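Long-range contacts in CalS11 (Micromonospora echinospora, PDB 3TOS), which binds S-adenosyl-L-homocysteine and is a methyltransferase of the calicheamicin pathway, probably acting as an O-methyltransferase: residues B[17-22]-B[47-52]; B[70-75]-B[179-184]; B[107-112]-B[130-135]; B[121-126]-B[220-225]. One frame throughout, in Å; residues are numbered along the deposited sequence.

Contact 1: B[17-22]-B[47-52]; sequences PEETET and FLRRHQ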
# COMPACT_ATOMS: atom_id res chain seq x y z
N PRO B 17 -18.58 -40.07 11.25
CA PRO B 17 -18.12 -41.44 10.97
C PRO B 17 -16.96 -41.46 9.98
O PRO B 17 -16.03 -42.29 10.09
CB PRO B 17 -19.39 -42.09 10.40
CG PRO B 17 -20.49 -41.31 11.05
CD PRO B 17 -20.02 -39.91 10.98
N GLU B 18 -16.97 -40.50 9.04
CA GLU B 18 -15.87 -40.45 8.04
C GLU B 18 -14.60 -39.99 8.67
O GLU B 18 -13.53 -40.49 8.28
CB GLU B 18 -16.25 -39.55 6.82
CG GLU B 18 -17.43 -40.05 6.05
CD GLU B 18 -18.80 -39.70 6.68
OE1 GLU B 18 -18.89 -38.97 7.70
OE2 GLU B 18 -19.81 -40.17 6.09
N GLU B 19 -14.66 -39.02 9.58
CA GLU B 19 -13.40 -38.56 10.26
C GLU B 19 -12.84 -39.71 11.09
O GLU B 19 -11.63 -39.96 11.14
CB GLU B 19 -13.73 -37.33 11.10
CG GLU B 19 -12.67 -36.94 12.18
CD GLU B 19 -11.37 -36.34 11.65
OE1 GLU B 19 -11.27 -36.07 10.43
OE2 GLU B 19 -10.46 -36.11 12.50
N THR B 20 -13.74 -40.45 11.73
CA THR B 20 -13.32 -41.59 12.54
C THR B 20 -12.66 -42.63 11.62
O THR B 20 -11.62 -43.20 11.95
CB THR B 20 -14.54 -42.20 13.25
OG1 THR B 20 -15.02 -41.28 14.26
CG2 THR B 20 -14.16 -43.51 13.97
N GLU B 21 -13.28 -42.89 10.46
CA GLU B 21 -12.72 -43.86 9.48
C GLU B 21 -11.37 -43.47 8.96
O GLU B 21 -10.43 -44.30 8.93
CB GLU B 21 -13.70 -43.98 8.30
CG GLU B 21 -13.35 -45.02 7.24
CD GLU B 21 -13.36 -46.50 7.80
OE1 GLU B 21 -13.98 -46.79 8.87
OE2 GLU B 21 -12.76 -47.38 7.15
N THR B 22 -11.21 -42.17 8.64
CA THR B 22 -9.89 -41.71 8.17
C THR B 22 -8.82 -41.96 9.26
O THR B 22 -7.76 -42.48 8.98
CB THR B 22 -9.92 -40.21 7.80
OG1 THR B 22 -10.62 -40.06 6.57
CG2 THR B 22 -8.49 -39.64 7.62
N PHE B 47 0.40 -39.67 6.98
CA PHE B 47 -0.53 -40.05 8.03
C PHE B 47 -1.16 -38.87 8.77
O PHE B 47 -1.89 -39.05 9.74
CB PHE B 47 0.20 -40.97 9.01
CG PHE B 47 0.96 -42.05 8.32
CD1 PHE B 47 0.26 -43.11 7.72
CD2 PHE B 47 2.36 -41.98 8.20
CE1 PHE B 47 0.92 -44.08 6.99
CE2 PHE B 47 3.07 -43.00 7.49
CZ PHE B 47 2.32 -44.04 6.85
N LEU B 48 -0.87 -37.68 8.28
CA LEU B 48 -1.25 -36.42 8.92
C LEU B 48 -2.51 -35.88 8.21
O LEU B 48 -2.40 -35.27 7.14
CB LEU B 48 -0.05 -35.42 8.85
CG LEU B 48 -0.31 -34.02 9.51
CD1 LEU B 48 -0.33 -34.13 10.99
CD2 LEU B 48 0.82 -33.05 9.00
N ARG B 49 -3.69 -36.13 8.79
CA ARG B 49 -4.95 -35.83 8.12
C ARG B 49 -5.27 -34.34 8.25
O ARG B 49 -4.70 -33.65 9.11
CB ARG B 49 -6.09 -36.67 8.73
CG ARG B 49 -6.41 -36.32 10.15
CD ARG B 49 -7.41 -37.32 10.70
NE ARG B 49 -7.85 -36.97 12.05
CZ ARG B 49 -7.17 -37.20 13.17
NH1 ARG B 49 -5.92 -37.73 13.14
NH2 ARG B 49 -7.74 -36.85 14.34
N ARG B 50 -6.23 -33.89 7.45
CA ARG B 50 -6.63 -32.48 7.37
C ARG B 50 -6.75 -31.87 8.76
O ARG B 50 -6.21 -30.81 9.00
CB ARG B 50 -8.03 -32.39 6.70
CG ARG B 50 -8.52 -30.93 6.56
CD ARG B 50 -10.04 -30.84 6.30
NE ARG B 50 -10.85 -31.61 7.25
CZ ARG B 50 -11.18 -31.19 8.48
NH1 ARG B 50 -10.78 -29.97 8.89
NH2 ARG B 50 -11.90 -31.98 9.27
N HIS B 51 -7.50 -32.50 9.67
CA HIS B 51 -7.79 -31.88 10.96
C HIS B 51 -6.47 -31.58 11.72
O HIS B 51 -6.31 -30.50 12.35
CB HIS B 51 -8.67 -32.80 11.83
CG HIS B 51 -8.93 -32.23 13.19
ND1 HIS B 51 -9.80 -31.17 13.37
CD2 HIS B 51 -8.38 -32.50 14.40
CE1 HIS B 51 -9.83 -30.87 14.66
NE2 HIS B 51 -8.96 -31.64 15.30
N GLN B 52 -5.53 -32.54 11.68
CA GLN B 52 -4.23 -32.35 12.36
C GLN B 52 -3.30 -31.42 11.60
O GLN B 52 -2.56 -30.64 12.20
CB GLN B 52 -3.55 -33.73 12.66
CG GLN B 52 -4.38 -34.61 13.64
CD GLN B 52 -4.50 -33.99 15.03
OE1 GLN B 52 -3.81 -33.02 15.36
NE2 GLN B 52 -5.39 -34.50 15.82
O HOH W 1 -9.27 -34.72 9.13
O HOH W 2 -12.78 -34.83 8.68

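Contact 2: B[70-75]-B[179-184]; sequences PGVIME and PQTVIA. With SAH (S-adenosyl-L-homocysteine), chain O.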
# COMPACT_ATOMS: atom_id res chain seq x y z
N PRO B 70 10.20 -10.44 21.80
CA PRO B 70 11.12 -11.16 22.70
C PRO B 70 10.32 -12.12 23.58
O PRO B 70 9.10 -12.02 23.71
CB PRO B 70 11.77 -10.04 23.53
CG PRO B 70 10.95 -8.89 23.39
CD PRO B 70 10.14 -9.00 22.10
N GLY B 71 11.00 -13.04 24.19
CA GLY B 71 10.38 -13.90 25.19
C GLY B 71 10.21 -15.35 24.83
O GLY B 71 10.74 -15.84 23.83
N VAL B 72 9.45 -16.01 25.65
CA VAL B 72 9.25 -17.48 25.62
C VAL B 72 7.87 -17.84 25.09
O VAL B 72 6.99 -17.01 24.91
CB VAL B 72 9.49 -18.11 27.02
CG1 VAL B 72 10.84 -17.62 27.63
CG2 VAL B 72 8.35 -17.74 27.96
N ILE B 73 7.74 -19.13 24.79
CA ILE B 73 6.47 -19.77 24.38
C ILE B 73 6.05 -20.66 25.54
O ILE B 73 6.86 -21.49 26.03
CB ILE B 73 6.68 -20.66 23.10
CG1 ILE B 73 7.09 -19.74 21.94
CG2 ILE B 73 5.35 -21.41 22.78
CD1 ILE B 73 7.55 -20.57 20.68
N MSE B 74 4.82 -20.44 26.02
CA MSE B 74 4.23 -21.28 27.07
C MSE B 74 2.98 -21.96 26.60
O MSE B 74 2.15 -21.31 25.94
CB MSE B 74 3.90 -20.43 28.31
CG MSE B 74 5.15 -19.87 28.97
SE MSE B 74 4.57 -18.96 30.60
CE MSE B 74 6.33 -18.80 31.31
N GLU B 75 2.82 -23.27 26.90
CA GLU B 75 1.54 -23.96 26.65
C GLU B 75 1.04 -24.41 27.99
O GLU B 75 1.78 -25.03 28.74
CB GLU B 75 1.67 -25.16 25.70
CG GLU B 75 0.23 -25.76 25.51
CD GLU B 75 0.19 -26.90 24.52
OE1 GLU B 75 1.11 -27.77 24.55
OE2 GLU B 75 -0.78 -26.95 23.76
N PRO B 179 12.59 -14.38 36.79
CA PRO B 179 12.26 -12.95 36.68
C PRO B 179 12.74 -12.30 35.38
O PRO B 179 12.37 -11.15 35.12
CB PRO B 179 13.02 -12.31 37.90
CG PRO B 179 14.16 -13.24 38.12
CD PRO B 179 13.54 -14.63 37.90
N GLN B 180 13.51 -13.04 34.58
CA GLN B 180 13.90 -12.58 33.23
C GLN B 180 12.79 -12.78 32.23
O GLN B 180 12.92 -12.31 31.09
CB GLN B 180 15.14 -13.34 32.75
CG GLN B 180 14.84 -14.75 32.19
CD GLN B 180 14.60 -15.82 33.29
OE1 GLN B 180 14.72 -15.54 34.49
NE2 GLN B 180 14.25 -17.07 32.86
N THR B 181 11.67 -13.44 32.64
CA THR B 181 10.69 -13.90 31.65
C THR B 181 9.97 -12.74 30.92
O THR B 181 9.48 -11.76 31.56
CB THR B 181 9.58 -14.76 32.33
OG1 THR B 181 10.20 -15.92 32.88
CG2 THR B 181 8.45 -15.13 31.35
N VAL B 182 9.98 -12.81 29.60
CA VAL B 182 8.98 -12.10 28.81
C VAL B 182 8.19 -13.22 28.10
O VAL B 182 8.77 -14.23 27.74
CB VAL B 182 9.61 -11.13 27.76
CG1 VAL B 182 8.50 -10.46 26.94
CG2 VAL B 182 10.48 -10.07 28.43
N ILE B 183 6.87 -13.10 27.98
CA ILE B 183 6.05 -14.16 27.31
C ILE B 183 5.70 -13.67 25.96
O ILE B 183 4.94 -12.68 25.82
CB ILE B 183 4.77 -14.49 28.12
CG1 ILE B 183 5.21 -15.04 29.49
CG2 ILE B 183 3.83 -15.54 27.31
CD1 ILE B 183 4.07 -15.18 30.52
N ALA B 184 6.23 -14.31 24.93
CA ALA B 184 5.86 -13.96 23.55
C ALA B 184 4.53 -14.58 23.10
O ALA B 184 3.73 -13.92 22.43
CB ALA B 184 6.96 -14.33 22.59
N SAH O . -2.48 -29.23 24.04
CA SAH O . -2.84 -30.68 24.00
CB SAH O . -4.21 -30.97 24.61
CG SAH O . -4.25 -30.66 26.12
SD SAH O . -5.66 -31.47 26.86
C SAH O . -2.86 -31.09 22.53
O SAH O . -3.09 -32.29 22.20
OXT SAH O . -2.52 -30.29 21.64
C5' SAH O . -5.93 -30.52 28.36
C4' SAH O . -4.75 -30.60 29.39
O4' SAH O . -4.95 -29.59 30.39
C3' SAH O . -4.80 -31.95 30.12
O3' SAH O . -3.59 -32.71 29.86
C2' SAH O . -4.98 -31.54 31.57
O2' SAH O . -4.29 -32.38 32.53
C1' SAH O . -4.41 -30.10 31.58
N9 SAH O . -4.93 -29.30 32.71
C8 SAH O . -6.22 -28.92 32.95
N7 SAH O . -6.21 -28.27 34.14
C5 SAH O . -4.96 -28.25 34.66
C6 SAH O . -4.35 -27.70 35.87
N6 SAH O . -5.12 -27.11 36.82
N1 SAH O . -3.01 -27.87 36.00
C2 SAH O . -2.25 -28.49 35.05
N3 SAH O . -2.76 -29.08 33.94
C4 SAH O . -4.11 -28.91 33.71

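Contact 3: B[107-112]-B[130-135]; sequences DTFTGF and FAVPGG. With SAH (S-adenosyl-L-homocysteine), chain O.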
# COMPACT_ATOMS: atom_id res chain seq x y z
N ASP B 107 1.58 -29.03 32.78
CA ASP B 107 0.44 -29.94 32.88
C ASP B 107 0.60 -30.71 34.19
O ASP B 107 1.72 -30.83 34.70
CB ASP B 107 0.46 -30.95 31.68
CG ASP B 107 -0.89 -31.49 31.35
OD1 ASP B 107 -1.56 -32.12 32.22
OD2 ASP B 107 -1.31 -31.31 30.21
N THR B 108 -0.47 -31.29 34.71
CA THR B 108 -0.35 -32.28 35.77
C THR B 108 0.26 -33.56 35.20
O THR B 108 0.95 -34.30 35.92
CB THR B 108 -1.72 -32.68 36.32
OG1 THR B 108 -2.51 -33.12 35.22
CG2 THR B 108 -2.45 -31.51 37.02
N PHE B 109 -0.00 -33.80 33.90
CA PHE B 109 0.25 -35.09 33.22
C PHE B 109 -0.55 -36.21 33.81
O PHE B 109 -0.35 -37.36 33.44
CB PHE B 109 1.75 -35.38 33.07
CG PHE B 109 2.47 -34.35 32.25
CD1 PHE B 109 2.40 -34.41 30.84
CD2 PHE B 109 3.19 -33.30 32.87
CE1 PHE B 109 3.07 -33.46 30.07
CE2 PHE B 109 3.87 -32.36 32.12
CZ PHE B 109 3.78 -32.41 30.71
N THR B 110 -1.51 -35.88 34.67
CA THR B 110 -2.42 -36.89 35.23
C THR B 110 -3.87 -36.48 34.98
O THR B 110 -4.81 -36.95 35.65
CB THR B 110 -2.19 -37.07 36.76
OG1 THR B 110 -2.36 -35.81 37.41
CG2 THR B 110 -0.78 -37.54 37.03
N GLY B 111 -4.07 -35.62 34.01
CA GLY B 111 -5.44 -35.25 33.69
C GLY B 111 -5.99 -34.12 34.52
O GLY B 111 -5.32 -33.60 35.42
N PHE B 112 -7.24 -33.75 34.27
CA PHE B 112 -7.81 -32.67 35.07
C PHE B 112 -7.70 -32.94 36.58
O PHE B 112 -8.07 -34.03 37.03
CB PHE B 112 -9.33 -32.53 34.77
CG PHE B 112 -9.68 -32.09 33.39
CD1 PHE B 112 -8.91 -31.21 32.66
CD2 PHE B 112 -10.89 -32.53 32.84
CE1 PHE B 112 -9.27 -30.82 31.38
CE2 PHE B 112 -11.28 -32.11 31.55
CZ PHE B 112 -10.47 -31.25 30.82
N PHE B 130 -7.96 -36.93 30.30
CA PHE B 130 -6.74 -36.53 29.60
C PHE B 130 -5.42 -36.97 30.27
O PHE B 130 -4.35 -36.54 29.83
CB PHE B 130 -6.64 -35.04 29.22
CG PHE B 130 -7.73 -34.53 28.33
CD1 PHE B 130 -7.93 -35.03 27.06
CD2 PHE B 130 -8.51 -33.47 28.76
CE1 PHE B 130 -8.95 -34.55 26.25
CE2 PHE B 130 -9.52 -32.97 27.96
CZ PHE B 130 -9.74 -33.51 26.68
N ALA B 131 -5.49 -37.80 31.31
CA ALA B 131 -4.29 -38.38 31.92
C ALA B 131 -3.41 -39.04 30.83
O ALA B 131 -3.94 -39.69 29.91
CB ALA B 131 -4.63 -39.43 32.93
N VAL B 132 -2.09 -38.90 30.95
CA VAL B 132 -1.20 -39.64 30.13
C VAL B 132 -0.44 -40.62 31.05
O VAL B 132 -0.49 -40.51 32.26
CB VAL B 132 -0.25 -38.70 29.34
CG1 VAL B 132 -1.10 -37.75 28.45
CG2 VAL B 132 0.60 -37.87 30.27
N PRO B 133 0.24 -41.62 30.46
CA PRO B 133 0.75 -42.69 31.30
C PRO B 133 1.77 -42.26 32.32
O PRO B 133 2.51 -41.26 32.08
CB PRO B 133 1.45 -43.59 30.28
CG PRO B 133 0.71 -43.41 29.02
CD PRO B 133 0.32 -41.94 29.01
N GLY B 134 1.87 -43.01 33.42
CA GLY B 134 3.03 -42.87 34.30
C GLY B 134 4.37 -42.89 33.58
O GLY B 134 4.60 -43.76 32.73
N GLY B 135 5.21 -41.89 33.88
CA GLY B 135 6.49 -41.79 33.26
C GLY B 135 6.46 -41.03 31.95
O GLY B 135 7.49 -40.89 31.34
N SAH O . -2.48 -29.23 24.04
CA SAH O . -2.84 -30.68 24.00
CB SAH O . -4.21 -30.97 24.61
CG SAH O . -4.25 -30.66 26.12
SD SAH O . -5.66 -31.47 26.86
C SAH O . -2.86 -31.09 22.53
O SAH O . -3.09 -32.29 22.20
OXT SAH O . -2.52 -30.29 21.64
C5' SAH O . -5.93 -30.52 28.36
C4' SAH O . -4.75 -30.60 29.39
O4' SAH O . -4.95 -29.59 30.39
C3' SAH O . -4.80 -31.95 30.12
O3' SAH O . -3.59 -32.71 29.86
C2' SAH O . -4.98 -31.54 31.57
O2' SAH O . -4.29 -32.38 32.53
C1' SAH O . -4.41 -30.10 31.58
N9 SAH O . -4.93 -29.30 32.71
C8 SAH O . -6.22 -28.92 32.95
N7 SAH O . -6.21 -28.27 34.14
C5 SAH O . -4.96 -28.25 34.66
C6 SAH O . -4.35 -27.70 35.87
N6 SAH O . -5.12 -27.11 36.82
N1 SAH O . -3.01 -27.87 36.00
C2 SAH O . -2.25 -28.49 35.05
N3 SAH O . -2.76 -29.08 33.94
C4 SAH O . -4.11 -28.91 33.71
O HOH W 3 -2.58 -35.11 31.45
O HOH W 4 2.00 -38.83 33.34

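Contact 4: B[121-126]-B[220-225]; sequences VGPTAY and NPKWPG. With GLU (glutamic acid), chain P.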
# COMPACT_ATOMS: atom_id res chain seq x y z
N VAL B 121 -20.42 -29.43 31.60
CA VAL B 121 -21.41 -29.25 30.51
C VAL B 121 -21.49 -30.56 29.69
O VAL B 121 -22.57 -31.08 29.42
CB VAL B 121 -21.00 -28.10 29.54
CG1 VAL B 121 -22.04 -27.90 28.46
CG2 VAL B 121 -20.81 -26.85 30.29
N GLY B 122 -20.32 -31.05 29.24
CA GLY B 122 -20.24 -32.30 28.50
C GLY B 122 -19.83 -33.44 29.38
O GLY B 122 -19.59 -33.25 30.58
N PRO B 123 -19.65 -34.63 28.77
CA PRO B 123 -19.47 -35.86 29.55
C PRO B 123 -18.00 -36.19 29.83
O PRO B 123 -17.65 -37.28 30.32
CB PRO B 123 -20.10 -36.93 28.65
CG PRO B 123 -19.81 -36.42 27.24
CD PRO B 123 -19.94 -34.88 27.36
N THR B 124 -17.10 -35.27 29.51
CA THR B 124 -15.69 -35.55 29.82
C THR B 124 -15.06 -34.60 30.83
O THR B 124 -13.85 -34.64 31.07
CB THR B 124 -14.79 -35.63 28.56
OG1 THR B 124 -14.90 -34.41 27.84
CG2 THR B 124 -15.22 -36.80 27.69
N ALA B 125 -15.91 -33.83 31.50
CA ALA B 125 -15.43 -32.91 32.55
C ALA B 125 -15.40 -33.61 33.92
O ALA B 125 -16.27 -33.42 34.77
CB ALA B 125 -16.29 -31.63 32.57
N TYR B 126 -14.37 -34.43 34.12
CA TYR B 126 -14.22 -35.12 35.39
C TYR B 126 -12.74 -35.27 35.72
O TYR B 126 -11.87 -35.21 34.82
CB TYR B 126 -14.95 -36.48 35.42
CG TYR B 126 -14.58 -37.40 34.27
CD1 TYR B 126 -13.33 -38.01 34.23
CD2 TYR B 126 -15.46 -37.63 33.21
CE1 TYR B 126 -12.93 -38.88 33.15
CE2 TYR B 126 -15.08 -38.49 32.15
CZ TYR B 126 -13.82 -39.09 32.11
OH TYR B 126 -13.48 -39.92 31.04
N ASN B 220 -16.34 -22.57 22.71
CA ASN B 220 -16.90 -23.91 22.57
C ASN B 220 -17.95 -24.21 23.66
O ASN B 220 -17.65 -24.16 24.86
CB ASN B 220 -15.74 -24.91 22.64
CG ASN B 220 -16.18 -26.37 22.40
OD1 ASN B 220 -17.34 -26.71 22.57
ND2 ASN B 220 -15.27 -27.20 22.02
N PRO B 221 -19.19 -24.51 23.26
CA PRO B 221 -20.22 -24.78 24.26
C PRO B 221 -19.83 -25.88 25.27
O PRO B 221 -20.28 -25.82 26.44
CB PRO B 221 -21.44 -25.26 23.41
CG PRO B 221 -21.28 -24.53 22.07
CD PRO B 221 -19.72 -24.52 21.86
N LYS B 222 -18.99 -26.83 24.86
CA LYS B 222 -18.61 -27.92 25.75
C LYS B 222 -17.67 -27.43 26.88
O LYS B 222 -17.61 -28.03 27.94
CB LYS B 222 -17.91 -29.01 24.95
CG LYS B 222 -17.65 -30.25 25.75
CD LYS B 222 -16.84 -31.21 24.84
CE LYS B 222 -17.16 -32.59 25.06
NZ LYS B 222 -16.36 -33.41 24.07
N TRP B 223 -16.96 -26.30 26.64
CA TRP B 223 -15.91 -25.86 27.58
C TRP B 223 -15.97 -24.36 27.74
O TRP B 223 -15.13 -23.62 27.19
CB TRP B 223 -14.49 -26.23 27.06
CG TRP B 223 -14.26 -27.71 26.83
CD1 TRP B 223 -14.05 -28.32 25.63
CD2 TRP B 223 -14.16 -28.72 27.83
NE1 TRP B 223 -13.83 -29.67 25.82
CE2 TRP B 223 -13.90 -29.94 27.16
CE3 TRP B 223 -14.28 -28.73 29.23
CZ2 TRP B 223 -13.73 -31.14 27.83
CZ3 TRP B 223 -14.10 -29.94 29.90
CH2 TRP B 223 -13.85 -31.13 29.19
N PRO B 224 -16.97 -23.89 28.48
CA PRO B 224 -17.16 -22.44 28.61
C PRO B 224 -16.15 -21.80 29.59
O PRO B 224 -16.21 -20.58 29.77
CB PRO B 224 -18.60 -22.35 29.14
CG PRO B 224 -18.74 -23.58 30.03
CD PRO B 224 -17.95 -24.68 29.25
N GLY B 225 -15.23 -22.59 30.20
CA GLY B 225 -14.39 -22.04 31.26
C GLY B 225 -13.43 -20.92 30.83
O GLY B 225 -13.21 -19.98 31.57
N GLU P . -9.09 -28.99 22.92
CA GLU P . -8.84 -30.40 22.46
C GLU P . -9.06 -30.48 20.95
O GLU P . -9.38 -29.46 20.31
CB GLU P . -9.79 -31.41 23.19
CG GLU P . -11.29 -31.13 22.90
CD GLU P . -12.24 -32.06 23.67
OE1 GLU P . -11.83 -33.17 24.09
OE2 GLU P . -13.43 -31.72 23.75
OXT GLU P . -8.96 -31.55 20.32
O HOH W 5 -17.77 -30.01 29.66
O HOH W 6 -13.87 -34.39 25.45

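Contact 1: B[17-22]-B[47-52]
The guanidinium of R49 receives the carboxylate of E19 at its edge, while CG of Q52 lies over one of its faces, offset toward the rim. The two planes are turned 47° apart; E19 OE2 lies close to the guanidinium plane, while R49 NE meets it from above the carboxylate plane. R49 NE makes the main bond of this salt bridge, 2.8 Å from E19 OE2 and nearly straight at 166°. R49 NH2 adds a weak bond to the same oxygen and has a second partner in N42 of a second subunit. E19 OE1 works through water instead: one water donates to it and accepts from the backbone N of H51, another donates to it and accepts from R50 NH2, which is 4.3 Å from OE1. Beside the bridge, T22 CG2 packs against R49 CB at 4.0 Å, while T22 OG1 bonds to A146 of the second subunit. An alanine at E19 would probably leave R49 NE without its acidic mate and both waters without the oxygen they donate to. One carboxylate thus joins the N-terminal helix 17-31 to the start of helix 50-65, where two arginines and the helix end would be expected to stabilise its negative charge.

Contact 2: B[70-75]-B[179-184]
M74, a selenomethionine, and I183 cross at about a right angle, SE lying 3.8 Å from I183 CD1. M74 leaves the strand with CG anti to the carbonyl carbon (chi1 -66°), its chain extended beyond, and CE finishes 4.2 Å from T181 CG2. V72 projects to the same face of the sheet as I183, and its CG2, set between the backbone N and the carbonyl carbon, is 4.3 Å from T181 CG2. Helix 167-177 covers this layer, Y174 touching both M74 and T181. Two backbone bonds bracket I183: V72 N donates to V182 O at 2.8 Å, and A184 N donates to V72 O. At G71, just ahead of the pairing, the chains come very close. G71 CA approaches V182 O to 3.0 Å, where a CB on this residue would collide with that oxygen, and A184 CB presses on P70 O at 3.3 Å; P70 O is buried here and has no polar partner in the model. N227 of a fourth subunit donates to T181 O. The parallel pairing joins the first strand, 72-76, to the fourth, 183-188, at the centre of the sheet. E75, one residue past M74, brings OE2 to 2.9 Å from the amino N of S-adenosyl-L-homocysteine, an arrangement characteristic of the Rossmann-like fold of class I methyltransferases, whose first strand leads into the cofactor site.

Contact 3: B[107-112]-B[130-135]
G111 and A131 bring their CA atoms to 3.8 Å, and a weak bond from V132 N to F109 O, 3.4 Å long, is the one hydrogen bond made directly between these two irregular segments. F112 and F130 lie side by side, pointing the same way, as an offset edge-to-face pair: the edge of F130 is turned to the face of F112 with the planes at 87°, and F112 CZ is 3.5 Å from F130 CE2. Both rings also touch S-adenosyl-L-homocysteine, whose SD lies over one face of F130, offset toward the rim, and whose C8 lies at the edge of F112. D107 holds the ribose with both carboxylate oxygens, OD1 accepting from O2' at 2.8 Å and OD2 from O3' at 2.7 Å. An acidic residue ending the second strand and gripping both ribose hydroxyls is a hallmark of class I methyltransferases. OD1 also accepts from F109 N in an Asx turn, and OD2 from the backbone N atoms of V78 and R79. An alanine at D107 would probably leave both ribose hydroxyls without their carboxylate acceptors and free the turn at F109. D107 CB sits over the centre of the F109 ring, at whose edge lies V132 CG2, 3.9 Å from F109 CB. T108 OG1 accepts from T110 N in an ST turn and donates to G111 O. A water that accepts from G111 N and donates to F130 O, 2.8 Å away, bonds to O3' as well.

Contact 4: B[121-126]-B[220-225]
T124 and K222 are joined through water, and the two segments share not one direct hydrogen bond: waters and a bound glutamic acid make the polar links. One water lies 2.6 Å from T124 OG1, accepts from K222 NZ and donates to OE1 of the glutamic acid. A second accepts from G122 N and donates to K222 O at 2.6 Å; it also lies over the rim of the W223 indole, on the same face as K222 CG. The indole itself is directed at the ligand, NE1 donating to OE2 of the glutamic acid at 2.9 Å in an almost straight bond of 174°. K222 NZ adds a weak bond to the same oxygen, and D216 and E217 also bond to the ligand. Residues N220 to W223 form a type I beta turn that leads into helix 225-233, reinforced by an Asx turn in which N220 OD1 accepts from K222 N. T124 and W223 cross at about a right angle. T124 OG1, placed between the backbone N and the carbonyl carbon (chi1 58°), touches W223 CZ2 at 3.5 Å, and A125 CB meets CZ3 of the same ring at 3.8 Å. Farther along, V121 and P224 slide past each other in opposite directions, V121 CG2 lying 3.7 Å from P224 CD, while V121 CG1 presses on P221 O at 3.4 Å.

In the fold
Contacts 3 and 4 touch and line the adjoining sites of S-adenosyl-L-homocysteine and glutamic acid: F112 CE2 of contact 3 lies 3.6 Å from W223 CH2 of contact 4, and F130 lies against the glutamic acid that W223 binds. Their segments alternate along the chain, with centres about 18 Å apart. Contact 2 reaches the same S-adenosyl-L-homocysteine as contact 3 from within the sheet; contact 3 is nested in the loop that contact 2 closes, their nearest atoms about 6 Å apart. Contact 1 closes before the others open, its centre about 34 Å from that of contact 2 on the opposite side of the chain's centre, yet the H51 side chain comes within about 5 Å of the glutamic acid.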